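Racemase, putative (Roseobacter denitrificans, PDB 3TCS) binds magnesium and, as a putative racemase of the mandelate racemase and enolase type, probably acts on small carboxylate substrates, perhaps as a hydro-lyase. Local coordinates at residues R135-S140 / A165-A170; P279-L284 / L316-L321; P306-W311 / K330-S335. One frame throughout, in Å; residues are numbered along the deposited sequence.

Contact 1 of 3, residues R135-S140 / A165-A170. With DAL (D-alanine), chain L.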
# COMPACT_ATOMS: atom_id res chain seq x y z
N ARG B 135 -20.08 -12.92 -21.76
CA ARG B 135 -20.00 -14.30 -21.32
C ARG B 135 -19.36 -14.32 -19.93
O ARG B 135 -18.38 -13.62 -19.70
CB ARG B 135 -19.16 -15.13 -22.28
CG ARG B 135 -19.03 -16.58 -21.88
CD ARG B 135 -17.99 -17.27 -22.75
NE ARG B 135 -17.82 -18.67 -22.36
CZ ARG B 135 -16.78 -19.41 -22.75
NH1 ARG B 135 -15.84 -18.88 -23.51
NH2 ARG B 135 -16.70 -20.68 -22.37
N ALA B 136 -19.90 -15.11 -19.03
CA ALA B 136 -19.37 -15.19 -17.67
C ALA B 136 -18.87 -16.58 -17.32
O ALA B 136 -19.32 -17.57 -17.90
CB ALA B 136 -20.44 -14.77 -16.68
N TYR B 137 -17.92 -16.66 -16.40
CA TYR B 137 -17.45 -17.96 -15.96
C TYR B 137 -17.83 -18.11 -14.50
O TYR B 137 -17.67 -17.17 -13.71
CB TYR B 137 -15.93 -18.12 -16.19
CG TYR B 137 -14.98 -17.32 -15.32
CD1 TYR B 137 -14.64 -17.74 -14.04
CD2 TYR B 137 -14.33 -16.19 -15.84
CE1 TYR B 137 -13.66 -17.08 -13.29
CE2 TYR B 137 -13.34 -15.52 -15.09
CZ TYR B 137 -13.01 -15.97 -13.83
OH TYR B 137 -12.01 -15.33 -13.12
N ALA B 138 -18.39 -19.26 -14.14
CA ALA B 138 -18.81 -19.51 -12.77
C ALA B 138 -17.56 -19.64 -11.91
O ALA B 138 -16.73 -20.53 -12.12
CB ALA B 138 -19.64 -20.78 -12.69
N SER B 139 -17.42 -18.75 -10.95
CA SER B 139 -16.24 -18.75 -10.11
C SER B 139 -16.48 -19.22 -8.67
O SER B 139 -17.25 -18.61 -7.93
CB SER B 139 -15.63 -17.34 -10.11
OG SER B 139 -14.33 -17.32 -9.55
N SER B 140 -15.83 -20.32 -8.30
CA SER B 140 -15.93 -20.86 -6.95
C SER B 140 -14.83 -20.22 -6.11
O SER B 140 -13.68 -20.11 -6.56
CB SER B 140 -15.73 -22.37 -6.95
OG SER B 140 -15.50 -22.83 -5.62
N ALA B 165 -18.01 -22.06 -18.67
CA ALA B 165 -16.66 -21.81 -18.17
C ALA B 165 -16.76 -21.86 -16.65
O ALA B 165 -17.73 -21.36 -16.07
CB ALA B 165 -16.15 -20.44 -18.65
N PHE B 166 -15.76 -22.46 -16.01
CA PHE B 166 -15.76 -22.62 -14.56
C PHE B 166 -14.36 -22.50 -13.96
O PHE B 166 -13.40 -23.01 -14.52
CB PHE B 166 -16.30 -24.01 -14.21
CG PHE B 166 -17.64 -24.30 -14.81
CD1 PHE B 166 -18.80 -24.09 -14.08
CD2 PHE B 166 -17.74 -24.71 -16.14
CE1 PHE B 166 -20.06 -24.27 -14.67
CE2 PHE B 166 -18.98 -24.89 -16.74
CZ PHE B 166 -20.14 -24.67 -16.00
N LYS B 167 -14.26 -21.84 -12.81
CA LYS B 167 -12.98 -21.70 -12.13
C LYS B 167 -13.06 -22.26 -10.70
O LYS B 167 -13.99 -21.98 -9.96
CB LYS B 167 -12.53 -20.24 -12.07
CG LYS B 167 -11.09 -20.09 -11.54
CD LYS B 167 -10.51 -18.68 -11.76
CE LYS B 167 -10.99 -17.68 -10.72
NZ LYS B 167 -10.43 -16.31 -11.00
N VAL B 168 -12.07 -23.07 -10.34
CA VAL B 168 -12.01 -23.66 -9.01
C VAL B 168 -10.67 -23.29 -8.38
O VAL B 168 -9.89 -22.56 -8.99
CB VAL B 168 -12.17 -25.21 -9.06
CG1 VAL B 168 -13.53 -25.56 -9.63
CG2 VAL B 168 -11.05 -25.83 -9.88
N ARG B 169 -10.41 -23.79 -7.18
CA ARG B 169 -9.18 -23.45 -6.46
C ARG B 169 -8.18 -24.59 -6.34
O ARG B 169 -8.55 -25.75 -6.17
CB ARG B 169 -9.52 -22.96 -5.05
CG ARG B 169 -10.57 -21.85 -5.00
CD ARG B 169 -10.00 -20.52 -5.48
NE ARG B 169 -11.03 -19.68 -6.08
CZ ARG B 169 -10.84 -18.42 -6.46
NH1 ARG B 169 -9.66 -17.84 -6.30
NH2 ARG B 169 -11.82 -17.75 -7.04
N ALA B 170 -6.90 -24.22 -6.39
CA ALA B 170 -5.79 -25.16 -6.26
C ALA B 170 -4.99 -24.75 -5.03
O ALA B 170 -5.02 -23.58 -4.63
CB ALA B 170 -4.90 -25.12 -7.51
N DAL L . -9.90 -14.47 -8.94
CA DAL L . -10.30 -15.09 -7.67
CB DAL L . -11.72 -14.67 -7.29
C DAL L . -9.36 -14.68 -6.58
O DAL L . -8.21 -14.93 -6.67

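Contact 2 of 3, residues P279-L284 / L316-L321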
# COMPACT_ATOMS: atom_id res chain seq x y z
N PRO B 279 -6.64 -6.98 -13.54
CA PRO B 279 -6.82 -5.92 -12.56
C PRO B 279 -8.21 -6.00 -11.92
O PRO B 279 -9.15 -6.52 -12.53
CB PRO B 279 -6.66 -4.65 -13.39
CG PRO B 279 -7.25 -5.06 -14.72
CD PRO B 279 -6.65 -6.44 -14.92
N ASP B 280 -8.32 -5.52 -10.68
CA ASP B 280 -9.61 -5.46 -10.01
C ASP B 280 -9.88 -3.95 -10.02
O ASP B 280 -9.10 -3.17 -9.48
CB ASP B 280 -9.53 -5.97 -8.56
CG ASP B 280 -10.85 -5.82 -7.81
OD1 ASP B 280 -11.22 -4.67 -7.49
OD2 ASP B 280 -11.52 -6.84 -7.54
N ILE B 281 -10.95 -3.54 -10.68
CA ILE B 281 -11.29 -2.13 -10.81
C ILE B 281 -11.24 -1.32 -9.52
O ILE B 281 -10.78 -0.18 -9.51
CB ILE B 281 -12.68 -1.96 -11.45
CG1 ILE B 281 -12.63 -2.44 -12.91
CG2 ILE B 281 -13.13 -0.50 -11.37
CD1 ILE B 281 -14.00 -2.58 -13.55
N LEU B 282 -11.72 -1.91 -8.43
CA LEU B 282 -11.74 -1.19 -7.17
C LEU B 282 -10.43 -1.25 -6.38
O LEU B 282 -10.07 -0.28 -5.72
CB LEU B 282 -12.94 -1.66 -6.34
CG LEU B 282 -14.27 -1.52 -7.10
CD1 LEU B 282 -15.43 -1.94 -6.19
CD2 LEU B 282 -14.48 -0.08 -7.57
N TYR B 283 -9.71 -2.37 -6.43
CA TYR B 283 -8.44 -2.44 -5.71
C TYR B 283 -7.43 -1.52 -6.41
O TYR B 283 -6.52 -0.98 -5.77
CB TYR B 283 -7.85 -3.86 -5.71
CG TYR B 283 -8.59 -4.91 -4.91
CD1 TYR B 283 -9.30 -4.58 -3.75
CD2 TYR B 283 -8.54 -6.26 -5.28
CE1 TYR B 283 -9.93 -5.56 -2.99
CE2 TYR B 283 -9.17 -7.25 -4.52
CZ TYR B 283 -9.87 -6.89 -3.38
OH TYR B 283 -10.49 -7.86 -2.61
N LEU B 284 -7.59 -1.36 -7.72
CA LEU B 284 -6.67 -0.55 -8.52
C LEU B 284 -6.89 0.96 -8.43
O LEU B 284 -6.03 1.74 -8.82
CB LEU B 284 -6.72 -1.00 -9.98
CG LEU B 284 -5.83 -0.35 -11.05
CD1 LEU B 284 -4.38 -0.32 -10.60
CD2 LEU B 284 -5.96 -1.16 -12.34
N LEU B 316 -20.49 -5.57 -11.75
CA LEU B 316 -21.18 -4.72 -12.73
C LEU B 316 -20.20 -3.75 -13.39
O LEU B 316 -20.26 -3.53 -14.60
CB LEU B 316 -22.31 -3.93 -12.05
CG LEU B 316 -23.15 -3.01 -12.95
CD1 LEU B 316 -23.75 -3.81 -14.11
CD2 LEU B 316 -24.26 -2.37 -12.12
N PHE B 317 -19.31 -3.16 -12.59
CA PHE B 317 -18.34 -2.22 -13.15
C PHE B 317 -17.51 -2.94 -14.20
O PHE B 317 -17.18 -2.38 -15.25
CB PHE B 317 -17.39 -1.70 -12.07
CG PHE B 317 -18.07 -0.94 -10.96
CD1 PHE B 317 -19.28 -0.29 -11.18
CD2 PHE B 317 -17.46 -0.82 -9.72
CE1 PHE B 317 -19.88 0.48 -10.17
CE2 PHE B 317 -18.04 -0.06 -8.70
CZ PHE B 317 -19.25 0.59 -8.92
N THR B 318 -17.16 -4.19 -13.91
CA THR B 318 -16.36 -5.01 -14.82
C THR B 318 -17.14 -5.32 -16.09
O THR B 318 -16.58 -5.32 -17.19
CB THR B 318 -15.92 -6.32 -14.13
OG1 THR B 318 -15.21 -6.00 -12.92
CG2 THR B 318 -15.00 -7.12 -15.04
N MET B 319 -18.43 -5.58 -15.94
CA MET B 319 -19.29 -5.86 -17.09
C MET B 319 -19.27 -4.67 -18.05
O MET B 319 -19.14 -4.86 -19.26
CB MET B 319 -20.73 -6.13 -16.62
CG MET B 319 -20.92 -7.50 -16.00
SD MET B 319 -22.42 -7.61 -14.99
CE MET B 319 -23.69 -7.05 -16.18
N HIS B 320 -19.38 -3.46 -17.53
CA HIS B 320 -19.35 -2.27 -18.38
C HIS B 320 -17.99 -2.12 -19.05
O HIS B 320 -17.91 -1.79 -20.24
CB HIS B 320 -19.65 -1.00 -17.58
CG HIS B 320 -21.11 -0.75 -17.37
ND1 HIS B 320 -21.86 -1.45 -16.45
CD2 HIS B 320 -21.95 0.15 -17.94
CE1 HIS B 320 -23.11 -1.01 -16.47
NE2 HIS B 320 -23.19 -0.03 -17.36
N LEU B 321 -16.92 -2.36 -18.30
CA LEU B 321 -15.58 -2.25 -18.84
C LEU B 321 -15.37 -3.24 -19.98
O LEU B 321 -14.84 -2.88 -21.04
CB LEU B 321 -14.53 -2.50 -17.75
CG LEU B 321 -13.07 -2.35 -18.22
CD1 LEU B 321 -12.76 -0.87 -18.45
CD2 LEU B 321 -12.13 -2.92 -17.18
O HOH W 1 -12.72 -5.60 -11.77

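Contact 3 of 3, residues P306-W311 / K330-S335. With DAL (D-alanine), chain L.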
# COMPACT_ATOMS: atom_id res chain seq x y z
N PRO B 306 -10.47 -9.05 -16.09
CA PRO B 306 -10.55 -8.51 -14.73
C PRO B 306 -11.02 -9.45 -13.64
O PRO B 306 -11.72 -10.43 -13.88
CB PRO B 306 -11.49 -7.31 -14.88
CG PRO B 306 -11.34 -6.92 -16.33
CD PRO B 306 -11.32 -8.26 -17.01
N HIS B 307 -10.62 -9.11 -12.42
CA HIS B 307 -11.02 -9.85 -11.23
C HIS B 307 -12.20 -9.12 -10.60
O HIS B 307 -12.17 -7.90 -10.45
CB HIS B 307 -9.84 -9.90 -10.25
CG HIS B 307 -10.23 -10.26 -8.85
ND1 HIS B 307 -10.78 -9.35 -7.96
CD2 HIS B 307 -10.14 -11.43 -8.17
CE1 HIS B 307 -11.00 -9.95 -6.80
NE2 HIS B 307 -10.61 -11.21 -6.90
N CYS B 308 -13.26 -9.86 -10.29
CA CYS B 308 -14.44 -9.34 -9.60
C CYS B 308 -15.00 -10.59 -8.94
O CYS B 308 -15.52 -11.48 -9.61
CB CYS B 308 -15.44 -8.67 -10.57
SG CYS B 308 -15.79 -9.42 -12.19
N ALA B 309 -14.86 -10.66 -7.62
CA ALA B 309 -15.24 -11.85 -6.87
C ALA B 309 -16.50 -11.87 -6.01
O ALA B 309 -16.68 -12.79 -5.21
CB ALA B 309 -14.05 -12.30 -6.03
N ASN B 310 -17.36 -10.87 -6.13
CA ASN B 310 -18.57 -10.87 -5.34
C ASN B 310 -19.65 -10.06 -6.01
O ASN B 310 -19.41 -9.40 -7.03
CB ASN B 310 -18.31 -10.35 -3.92
CG ASN B 310 -17.72 -8.97 -3.91
OD1 ASN B 310 -18.35 -8.01 -4.35
ND2 ASN B 310 -16.49 -8.85 -3.41
N TRP B 311 -20.85 -10.10 -5.45
CA TRP B 311 -21.97 -9.39 -6.02
C TRP B 311 -22.18 -7.97 -5.51
O TRP B 311 -23.31 -7.49 -5.44
CB TRP B 311 -23.26 -10.20 -5.88
CG TRP B 311 -23.23 -11.47 -6.68
CD1 TRP B 311 -22.25 -11.89 -7.54
CD2 TRP B 311 -24.22 -12.51 -6.67
NE1 TRP B 311 -22.57 -13.13 -8.06
CE2 TRP B 311 -23.77 -13.53 -7.54
CE3 TRP B 311 -25.44 -12.68 -6.00
CZ2 TRP B 311 -24.50 -14.70 -7.76
CZ3 TRP B 311 -26.17 -13.85 -6.23
CH2 TRP B 311 -25.69 -14.84 -7.10
N LYS B 330 -11.74 -13.57 -22.42
CA LYS B 330 -12.84 -14.43 -22.82
C LYS B 330 -14.13 -14.37 -22.02
O LYS B 330 -15.19 -14.74 -22.52
CB LYS B 330 -12.38 -15.89 -22.82
CG LYS B 330 -11.10 -16.17 -23.60
CD LYS B 330 -10.60 -17.58 -23.30
CE LYS B 330 -9.23 -17.84 -23.89
NZ LYS B 330 -8.75 -19.22 -23.59
N TYR B 331 -14.06 -13.89 -20.78
CA TYR B 331 -15.25 -13.89 -19.94
C TYR B 331 -15.15 -13.07 -18.67
O TYR B 331 -14.06 -12.70 -18.22
CB TYR B 331 -15.61 -15.34 -19.58
CG TYR B 331 -14.40 -16.28 -19.57
CD1 TYR B 331 -14.48 -17.54 -20.17
CD2 TYR B 331 -13.18 -15.89 -19.03
CE1 TYR B 331 -13.37 -18.38 -20.23
CE2 TYR B 331 -12.06 -16.73 -19.08
CZ TYR B 331 -12.16 -17.97 -19.69
OH TYR B 331 -11.05 -18.78 -19.78
N LEU B 332 -16.32 -12.82 -18.08
CA LEU B 332 -16.47 -12.07 -16.84
C LEU B 332 -16.41 -13.03 -15.66
O LEU B 332 -17.11 -14.04 -15.65
CB LEU B 332 -17.85 -11.39 -16.83
CG LEU B 332 -18.30 -10.73 -15.52
CD1 LEU B 332 -17.78 -9.30 -15.49
CD2 LEU B 332 -19.83 -10.75 -15.42
N GLU B 333 -15.59 -12.74 -14.65
CA GLU B 333 -15.55 -13.61 -13.48
C GLU B 333 -16.90 -13.44 -12.79
O GLU B 333 -17.36 -12.32 -12.56
CB GLU B 333 -14.43 -13.20 -12.53
CG GLU B 333 -14.51 -13.95 -11.20
CD GLU B 333 -13.25 -13.88 -10.38
OE1 GLU B 333 -12.53 -12.86 -10.42
OE2 GLU B 333 -12.98 -14.86 -9.66
N PHE B 334 -17.56 -14.55 -12.48
CA PHE B 334 -18.87 -14.45 -11.84
C PHE B 334 -18.96 -15.38 -10.63
O PHE B 334 -19.07 -16.59 -10.78
CB PHE B 334 -19.96 -14.81 -12.85
CG PHE B 334 -21.34 -14.42 -12.41
CD1 PHE B 334 -21.79 -13.11 -12.55
CD2 PHE B 334 -22.19 -15.37 -11.84
CE1 PHE B 334 -23.06 -12.75 -12.12
CE2 PHE B 334 -23.47 -15.01 -11.41
CZ PHE B 334 -23.90 -13.70 -11.55
N SER B 335 -18.92 -14.80 -9.44
CA SER B 335 -19.00 -15.59 -8.22
C SER B 335 -20.33 -16.33 -8.14
O SER B 335 -21.39 -15.75 -8.38
CB SER B 335 -18.87 -14.69 -6.99
OG SER B 335 -19.12 -15.45 -5.82
N DAL L . -9.90 -14.47 -8.94
CA DAL L . -10.30 -15.09 -7.67
CB DAL L . -11.72 -14.67 -7.29
C DAL L . -9.36 -14.68 -6.58
O DAL L . -8.21 -14.93 -6.67
O HOH W 2 -13.55 -10.87 -15.76
O HOH W 3 -18.16 -12.01 -9.27

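Contact 1 of 3, residues R135-S140 / A165-A170
Arg-169 and Ser-140 meet through a side-on grip: NE and NH2 of the arginine both reach the carbonyl oxygen Ser-140 O, NE at 2.7 Å and NH2 at 3.0 Å. The oxygen sits at the guanidinium edge, in its plane; NE lies in the carbonyl plane, whereas NH2 stands above it and bends more (136° at hydrogen). Two strands bring these groups together at their C-terminal ends, 135-139 and 165-169, the first beta-alpha-beta crossover of the TIM-like barrel, linked by helix 147-161. With that edge held, the NH1 and NH2 end of the group faces the bound D-alanine.

Inside the barrel, Lys-167 NZ donates to Tyr-137 OH over 2.8 Å. The lysine leaves with CG anti to the backbone N and then bends at chi3 (80°), which brings its ammonium round to the phenol oxygen while CB packs 3.6 Å from Tyr-137 CE1. NZ also forms salt bridges with Glu-231 and Glu-333, so several acceptors hold its position beside the ligand amine.

The parallel ladder follows: Ala-138 N donates to Ala-165 O, Lys-167 N to Ala-138 O, and Ser-140 N to Lys-167 O. Outside the barrel, Ala-138 CB touches the Phe-166 ring under helix 147-161. At the start of the pair, Ala-165 CB presses on Tyr-137 CB at 3.4 Å.

Contact 2 of 3, residues P279-L284 / L316-L321
The loop that follows barrel strand 276-277 packs against helix 314-322 here, with Ile-281 as the side chain that does most of the reaching. It points at the helix, and its outermost carbon, CD1, lies 3.6 Å from both Phe-317 C and Thr-318 N, against the helix backbone itself. Around that methyl the helix supplies Phe-317 CB, Thr-318 OG1 and, more loosely, Leu-321 CD2 at 4.1 Å. With CD1 anti to CA (chi2 169°), the methyl extends away from the loop backbone to this spot.

Leu-282 works beside it, against the edge of the phenyl ring. Its CD2 arrives near the ring plane of Phe-317, 3.7 Å from CE2, and the two side chains cross at about a right angle. Thr-109 of helix 98-119 touches both of them, and Trp-369 meets the phenylalanine ring as well.

Within the enolase-like barrel domain the turn carries an Asx motif: Asp-280 OD1 accepts from Tyr-283 N at 2.9 Å, with a weak second bond from Leu-282 N. The backbone bond from Leu-284 N to Asp-280 O closes the same turn. The other carboxylate oxygen, OD2, is bonded to His-307 ND1, so one side chain serves both the turn and a histidine of the ligand pocket.

A water supplies the polar link between loop and helix. It accepts from Ile-281 N at 2.9 Å and donates to Thr-318 OG1 at 2.8 Å. That hydroxyl is also bonded to Val-314 O, one turn back in the helix.

Contact 3 of 3, residues P306-W311 / K330-S335
Trp-311 lays the NE1 corner of its indole over one face of the Phe-334 ring, 3.8 Å above the plane and offset toward the rim. The two ring systems are inclined to each other. The same NE1 makes a weak, bent bond to Ser-335 O. These rings lie toward one end of a contact at the C-terminal mouth of the TIM-like barrel, where the 306-311 loop runs beside strand 332-335.

Two more flat groups, the His-307 imidazole and the Glu-333 carboxylate, are side by side and point the same way, their planes 82° apart. Ala-309 N lies over one face of the imidazole, offset toward the rim. D-alanine lies at the edge of the ring, with His-307 CD2 3.1 Å from the ligand N. His-307 ND1 is held by Asp-280, and Glu-257 of the magnesium site touches the histidine side chain.

Glu-333 stretches from the strand toward the loop, CG anti to its backbone N (chi1 171°) and the chain extended beyond. Its OE1 accepts from Cys-308 N at 3.1 Å, on the anti side and 33° out of the carboxylate plane, while OE2 is bonded to Ser-139 OG and salt-bridged to Lys-167. The buried carboxylate is thus fixed at both oxygens.

Cys-308 SG packs on Leu-332 CD1. Two waters bridge the two backbones: one joins Pro-306 O and Tyr-331 O to Glu-333 N, and the other donates to Cys-308 O at 2.7 Å and accepts from Ser-335 N at 2.9 Å.

In the fold
Contacts 1 and 3 share one sheet and one ligand: their centres lie 8 Å apart, strands 132-139 and 332-335 are neighbours, and both touch D-alanine. Backbone bonds seam them, with Ser-139 N 2.7 Å from Phe-334 O and Arg-135 O 2.7 Å from Leu-332 N. Contact 2 lies farther from the ligand, its centre about 9 Å from that of contact 3 and 17 Å from that of contact 1; the Thr-318 side chain is about 11 Å from D-alanine. It reaches the pocket indirectly, through His-307, whose backbone N lies 3.0 Å from Pro-279 O. Along the chain, contacts 2 and 3 interleave, whereas contact 1 closes before either opens.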